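Local coordinates for protein alpha-L-rhamnosidase (Klebsiella oxytoca, PDB 4XHC) that probably hydrolyses terminal alpha-L-rhamnose from rhamnosides as a glycoside hydrolase of family GH78, and binds rhamnose in a pocket of its catalytic domain, at residues Q228-E233 against D237-D242; L247-L252 against Y526-S531. One frame throughout, in Å; residues are numbered along the deposited sequence.

Overall arrangement
Interactions 1 and 2 show how a sugar pocket is assembled from separate parts of one chain. Interaction 1 closes first, joining the end of helix 214-230 to the loop that precedes strand 245-246. Interaction 2 then pairs the start of helix 247-259 with residues 526-531, just before the last helix, 534-540. Their centres lie about 9 Å apart, deep in the same glycosidase domain, and they touch directly: the SG of Cys230 packs 3.5 Å from the CB of Ala529, and the CB of Asp237 lies 3.4 Å from the OD2 of Asp249. Both reach the bound rhamnose, so the pocket draws together residues nearly 300 positions apart in sequence.

Interaction 1: residues Q228-E233 against D237-D242; sequences QNCMQE and DGPKRD. With RAM (alpha-L-rhamnopyranose), chain C.
Cys230, at the end of helix 214-230, and Pro239, in the loop that returns past it, bring their backbones to 5.8 Å between CA atoms. The pyrrolidine ring of Pro239 is directed toward the helix end: its CG rests 3.4 Å from the carbonyl O of Asn229, while its CD lies 3.8 Å from the SG of Cys230. With SG anti to its own carbonyl carbon (chi1 -78°), the cysteine sulfur also reaches to 3.6 Å from the carbonyl O of Asp237. The contact is small and made by packing. Within 228-233, the amide of Gln232 folds back so that NE2 donates to the O of Asn229 at 3.0 Å, arriving above the carbonyl plane rather than in it, and NE2 also bonds the O of Val199. The side chain of Asn229 turns elsewhere, its ND2 bonding the O of His102.

On either side of the proline in sequence, the loop carries polar groups to the sugar. The backbone N of Asp242, which follows a cis peptide bond, donates to the OD1 of Asp237 at 3.2 Å and ties the two ends of this loop segment. The extended start of the Arg241 side chain bends at chi3 (63°), and NH1 forms a salt bridge with the OD1 of Asp242 at 2.8 Å; NH2 makes another with Glu506. The OD2 of Asp237 approaches rhamnose O3 to 3.5 Å. A helix end thus backs a loop rich in charged side chains, and Asp237, Arg241 and Asp242 are among the residues of the rhamnose pocket, consistent with the loop-lined active sites of (alpha/alpha)6-barrel glycosidases such as GH78.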
loop_
_atom_site.group_PDB
_atom_site.type_symbol
_atom_site.label_atom_id
_atom_site.label_comp_id
_atom_site.label_asym_id
_atom_site.label_seq_id
_atom_site.Cartn_x
_atom_site.Cartn_y
_atom_site.Cartn_z
ATOM N N GLN A 228 -1.185 28.180 10.016
ATOM C CA GLN A 228 -1.174 27.165 11.052
ATOM C C GLN A 228 -0.808 25.788 10.521
ATOM O O GLN A 228 -0.020 25.079 11.129
ATOM C CB GLN A 228 -2.530 27.091 11.730
ATOM C CG GLN A 228 -2.587 26.037 12.818
ATOM C CD GLN A 228 -3.839 26.152 13.647
ATOM O OE1 GLN A 228 -4.901 25.675 13.251
ATOM N NE2 GLN A 228 -3.725 26.793 14.805
ATOM N N ASN A 229 -1.386 25.409 9.393
ATOM C CA ASN A 229 -1.120 24.087 8.836
ATOM C C ASN A 229 0.267 23.979 8.194
ATOM O O ASN A 229 0.832 22.885 8.103
ATOM C CB ASN A 229 -2.233 23.661 7.866
ATOM C CG ASN A 229 -3.528 23.292 8.588
ATOM O OD1 ASN A 229 -3.564 23.188 9.812
ATOM N ND2 ASN A 229 -4.598 23.110 7.832
ATOM N N CYS A 230 0.823 25.110 7.782
ATOM C CA CYS A 230 2.169 25.146 7.228
ATOM C C CYS A 230 3.256 25.144 8.319
ATOM O O CYS A 230 4.389 24.736 8.064
ATOM C CB CYS A 230 2.315 26.353 6.294
ATOM S SG CYS A 230 1.561 26.104 4.666
ATOM N N MET A 231 2.911 25.594 9.526
ATOM C CA MET A 231 3.861 25.618 10.644
ATOM C C MET A 231 3.992 24.252 11.313
ATOM O O MET A 231 3.107 23.832 12.049
ATOM C CB MET A 231 3.466 26.677 11.679
ATOM C CG MET A 231 3.797 28.098 11.238
ATOM S SD MET A 231 3.233 29.361 12.395
ATOM C CE MET A 231 4.342 29.061 13.772
ATOM N N GLN A 232 5.097 23.571 11.026
ATOM C CA GLN A 232 5.357 22.219 11.508
ATOM C C GLN A 232 6.736 22.225 12.172
ATOM O O GLN A 232 6.990 23.096 13.004
ATOM C CB GLN A 232 5.261 21.221 10.347
ATOM C CG GLN A 232 3.894 21.189 9.662
ATOM C CD GLN A 232 2.817 20.529 10.503
ATOM O OE1 GLN A 232 3.094 19.611 11.288
ATOM N NE2 GLN A 232 1.577 20.985 10.339
ATOM N N GLU A 233 7.623 21.282 11.832
ATOM C CA GLU A 233 8.983 21.292 12.393
ATOM C C GLU A 233 9.860 22.330 11.693
ATOM O O GLU A 233 10.929 22.701 12.196
ATOM C CB GLU A 233 9.611 19.891 12.374
ATOM C CG GLU A 233 9.171 19.056 13.577
ATOM C CD GLU A 233 9.608 17.601 13.522
ATOM O OE1 GLU A 233 9.336 16.938 12.499
ATOM O OE2 GLU A 233 10.205 17.116 14.513
ATOM N N ASP A 237 6.341 25.044 2.898
ATOM C CA ASP A 237 5.684 25.850 1.866
ATOM C C ASP A 237 4.244 25.411 1.657
ATOM O O ASP A 237 3.349 26.251 1.562
ATOM C CB ASP A 237 6.479 25.869 0.541
ATOM C CG ASP A 237 6.626 24.497 -0.108
ATOM O OD1 ASP A 237 6.671 23.474 0.600
ATOM O OD2 ASP A 237 6.724 24.451 -1.347
ATOM N N GLY A 238 4.037 24.093 1.583
ATOM C CA GLY A 238 2.705 23.477 1.472
ATOM C C GLY A 238 2.695 22.091 2.127
ATOM O O GLY A 238 3.593 21.291 1.880
ATOM N N PRO A 239 1.691 21.798 2.977
ATOM C CA PRO A 239 1.732 20.535 3.709
ATOM C C PRO A 239 1.487 19.280 2.874
ATOM O O PRO A 239 1.906 18.195 3.285
ATOM C CB PRO A 239 0.621 20.696 4.757
ATOM C CG PRO A 239 0.338 22.158 4.829
ATOM C CD PRO A 239 0.585 22.654 3.447
ATOM N N LYS A 240 0.795 19.405 1.744
ATOM C CA LYS A 240 0.665 18.280 0.815
ATOM C C LYS A 240 1.953 18.138 0.026
ATOM O O LYS A 240 2.523 17.055 -0.099
ATOM C CB LYS A 240 -0.481 18.498 -0.171
ATOM C CG LYS A 240 -0.542 17.419 -1.250
ATOM C CD LYS A 240 -1.798 17.501 -2.100
ATOM C CE LYS A 240 -1.581 18.368 -3.318
ATOM N NZ LYS A 240 -2.880 18.811 -3.882
ATOM N N ARG A 241 2.379 19.264 -0.517
ATOM C CA ARG A 241 3.546 19.348 -1.360
ATOM C C ARG A 241 4.037 20.810 -1.278
ATOM O O ARG A 241 3.203 21.704 -1.414
ATOM C CB ARG A 241 3.109 18.991 -2.773
ATOM C CG ARG A 241 4.227 19.058 -3.776
ATOM C CD ARG A 241 3.744 19.332 -5.183
ATOM N NE ARG A 241 3.100 20.623 -5.319
ATOM C CZ ARG A 241 3.714 21.789 -5.249
ATOM N NH1 ARG A 241 5.004 21.885 -4.989
ATOM N NH2 ARG A 241 3.012 22.881 -5.414
ATOM N N ASP A 242 5.329 21.105 -1.079
ATOM C CA ASP A 242 6.462 20.169 -1.070
ATOM C C ASP A 242 6.873 19.729 0.329
ATOM O O ASP A 242 7.884 19.039 0.469
ATOM C CB ASP A 242 7.724 20.843 -1.637
ATOM C CG ASP A 242 7.519 21.459 -2.998
ATOM O OD1 ASP A 242 7.353 20.705 -3.977
ATOM O OD2 ASP A 242 7.564 22.707 -3.096
HETATM C C1 RAM C . 7.715 25.845 -5.945
HETATM C C2 RAM C . 6.816 26.190 -4.773
HETATM C C3 RAM C . 7.572 27.002 -3.739
HETATM C C4 RAM C . 8.433 28.035 -4.445
HETATM C C5 RAM C . 9.527 27.314 -5.215
HETATM C C6 RAM C . 9.948 28.034 -6.471
HETATM O O1 RAM C . 7.466 24.543 -6.306
HETATM O O2 RAM C . 5.759 26.978 -5.296
HETATM O O3 RAM C . 6.667 27.655 -2.847
HETATM O O4 RAM C . 9.032 28.907 -3.505
HETATM O O5 RAM C . 9.085 25.992 -5.591
#

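Interaction 2: residues L247-L252 against Y526-S531; sequences LGDLRL and YCHAWS. With RAM (alpha-L-rhamnopyranose), chain C.
Asp249 and His528 meet at a single sugar hydroxyl, O3 of the bound rhamnose, and Trp530 lies against it. The carboxylate takes the sugar by two neighbouring hydroxyls: O4 donates to OD1 at 2.6 Å and O3 donates to OD2 at 2.8 Å, a bidentate grip. As O3 gives its proton to Asp249, it accepts one from His528 NE2 at 3.1 Å along a nearly straight path (161°), arriving at the edge of the imidazole and in its plane. The same O3 sits over one face of the indole, toward the rim and 3.4 Å above the ring plane. Trp530 CE3 also lies 3.3 Å from Asp249 OD2, with ring and carboxylate planes only 15° apart.

Gripping adjacent hydroxyls with a carboxylate is a familiar device of carbohydrate-binding sites; here an indole borders O3 as well. The contact joins the start of helix 247-259 to the loop before the last helix, within what is in this family an (alpha/alpha)6 barrel.

The second shell sets these groups in place. A water donates to Asp249 OD2 at 2.9 Å and weakly accepts from the backbone N of Trp530, bridging the segments. Ser525 OG bonds His528 ND1, which should help fix the rotation of the imidazole. CG of Trp530 stands between its backbone N and carbonyl carbon (chi1 78°), directing the indole to the sugar; its NE1 bonds the O of Glu506, and Tyr467 stacks on the ring. One helical turn beyond Asp249, Leu252 lays CD2 3.6 Å from Trp530 O.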
loop_
_atom_site.group_PDB
_atom_site.type_symbol
_atom_site.label_atom_id
_atom_site.label_comp_id
_atom_site.label_asym_id
_atom_site.label_seq_id
_atom_site.Cartn_x
_atom_site.Cartn_y
_atom_site.Cartn_z
ATOM N N LEU A 247 13.165 29.681 0.960
ATOM C CA LEU A 247 13.510 30.999 1.500
ATOM C C LEU A 247 12.501 32.095 1.137
ATOM O O LEU A 247 12.180 32.932 1.965
ATOM C CB LEU A 247 14.922 31.414 1.082
ATOM C CG LEU A 247 15.794 31.782 2.286
ATOM C CD1 LEU A 247 17.274 31.695 1.941
ATOM C CD2 LEU A 247 15.431 33.157 2.827
ATOM N N GLY A 248 12.001 32.093 -0.088
ATOM C CA GLY A 248 11.009 33.083 -0.500
ATOM C C GLY A 248 9.748 32.959 0.332
ATOM O O GLY A 248 9.168 33.969 0.761
ATOM N N ASP A 249 9.333 31.709 0.558
ATOM C CA ASP A 249 8.134 31.408 1.336
ATOM C C ASP A 249 8.329 31.818 2.799
ATOM O O ASP A 249 7.491 32.505 3.382
ATOM C CB ASP A 249 7.783 29.918 1.226
ATOM C CG ASP A 249 7.480 29.488 -0.206
ATOM O OD1 ASP A 249 8.390 29.570 -1.054
ATOM O OD2 ASP A 249 6.335 29.061 -0.487
ATOM N N LEU A 250 9.457 31.403 3.371
ATOM C CA LEU A 250 9.852 31.785 4.729
ATOM C C LEU A 250 9.729 33.285 4.967
ATOM O O LEU A 250 9.236 33.710 6.007
ATOM C CB LEU A 250 11.298 31.344 5.002
ATOM C CG LEU A 250 11.928 31.778 6.328
ATOM C CD1 LEU A 250 11.092 31.303 7.504
ATOM C CD2 LEU A 250 13.347 31.251 6.446
ATOM N N ARG A 251 10.195 34.083 4.015
ATOM C CA ARG A 251 10.181 35.535 4.175
ATOM C C ARG A 251 8.792 36.064 4.467
ATOM O O ARG A 251 8.620 36.913 5.328
ATOM C CB ARG A 251 10.730 36.234 2.935
ATOM C CG ARG A 251 10.821 37.739 3.108
ATOM C CD ARG A 251 11.705 38.400 2.065
ATOM N NE ARG A 251 10.930 38.746 0.889
ATOM C CZ ARG A 251 10.525 39.966 0.565
ATOM N NH1 ARG A 251 10.819 41.030 1.295
ATOM N NH2 ARG A 251 9.826 40.123 -0.528
ATOM N N LEU A 252 7.808 35.555 3.742
ATOM C CA LEU A 252 6.425 35.994 3.910
ATOM C C LEU A 252 5.785 35.375 5.144
ATOM O O LEU A 252 5.066 36.049 5.883
ATOM C CB LEU A 252 5.607 35.687 2.656
ATOM C CG LEU A 252 5.538 36.827 1.634
ATOM C CD1 LEU A 252 6.884 37.495 1.403
ATOM C CD2 LEU A 252 4.976 36.314 0.325
ATOM N N TYR A 526 -3.070 23.592 -2.235
ATOM C CA TYR A 526 -4.253 24.401 -1.897
ATOM C C TYR A 526 -4.203 24.921 -0.465
ATOM O O TYR A 526 -5.182 25.444 0.064
ATOM C CB TYR A 526 -5.542 23.612 -2.179
ATOM C CG TYR A 526 -5.697 23.400 -3.650
ATOM C CD1 TYR A 526 -6.269 24.372 -4.451
ATOM C CD2 TYR A 526 -5.184 22.269 -4.261
ATOM C CE1 TYR A 526 -6.363 24.203 -5.826
ATOM C CE2 TYR A 526 -5.287 22.085 -5.628
ATOM C CZ TYR A 526 -5.874 23.056 -6.404
ATOM O OH TYR A 526 -5.963 22.861 -7.758
ATOM N N CYS A 527 -3.027 24.805 0.135
ATOM C CA CYS A 527 -2.739 25.431 1.417
ATOM C C CYS A 527 -1.281 25.831 1.361
ATOM O O CYS A 527 -0.408 25.013 1.645
ATOM C CB CYS A 527 -2.989 24.453 2.565
ATOM S SG CYS A 527 -2.543 25.090 4.187
ATOM N N HIS A 528 -1.022 27.072 0.951
ATOM C CA HIS A 528 0.341 27.540 0.731
ATOM C C HIS A 528 0.497 28.848 1.459
ATOM O O HIS A 528 -0.191 29.818 1.153
ATOM C CB HIS A 528 0.616 27.725 -0.766
ATOM C CG HIS A 528 1.903 27.119 -1.225
ATOM N ND1 HIS A 528 2.093 25.760 -1.306
ATOM C CD2 HIS A 528 3.055 27.685 -1.650
ATOM C CE1 HIS A 528 3.311 25.510 -1.748
ATOM N NE2 HIS A 528 3.916 26.661 -1.965
ATOM N N ALA A 529 1.416 28.873 2.415
ATOM C CA ALA A 529 1.507 29.983 3.363
ATOM C C ALA A 529 2.084 31.272 2.773
ATOM O O ALA A 529 1.962 32.333 3.379
ATOM C CB ALA A 529 2.289 29.560 4.600
ATOM N N TRP A 530 2.694 31.196 1.596
ATOM C CA TRP A 530 3.116 32.411 0.923
ATOM C C TRP A 530 1.901 33.195 0.428
ATOM O O TRP A 530 2.038 34.323 -0.038
ATOM C CB TRP A 530 4.149 32.125 -0.190
ATOM C CG TRP A 530 3.667 31.581 -1.508
ATOM C CD1 TRP A 530 2.383 31.363 -1.905
ATOM C CD2 TRP A 530 4.490 31.237 -2.632
ATOM N NE1 TRP A 530 2.353 30.877 -3.196
ATOM C CE2 TRP A 530 3.635 30.800 -3.665
ATOM C CE3 TRP A 530 5.867 31.258 -2.865
ATOM C CZ2 TRP A 530 4.108 30.384 -4.901
ATOM C CZ3 TRP A 530 6.338 30.842 -4.091
ATOM C CH2 TRP A 530 5.460 30.409 -5.095
ATOM N N SER A 531 0.713 32.598 0.553
ATOM C CA SER A 531 -0.542 33.260 0.187
ATOM C C SER A 531 -1.369 33.765 1.374
ATOM O O SER A 531 -2.504 34.182 1.178
ATOM C CB SER A 531 -1.419 32.305 -0.620
ATOM O OG SER A 531 -0.712 31.781 -1.725
HETATM C C1 RAM C . 7.715 25.845 -5.945
HETATM C C2 RAM C . 6.816 26.190 -4.773
HETATM C C3 RAM C . 7.572 27.002 -3.739
HETATM C C4 RAM C . 8.433 28.035 -4.445
HETATM C C5 RAM C . 9.527 27.314 -5.215
HETATM C C6 RAM C . 9.948 28.034 -6.471
HETATM O O1 RAM C . 7.466 24.543 -6.306
HETATM O O2 RAM C . 5.759 26.978 -5.296
HETATM O O3 RAM C . 6.667 27.655 -2.847
HETATM O O4 RAM C . 9.032 28.907 -3.505
HETATM O O5 RAM C . 9.085 25.992 -5.591
HETATM O O HOH W 1 4.253 29.039 1.487
#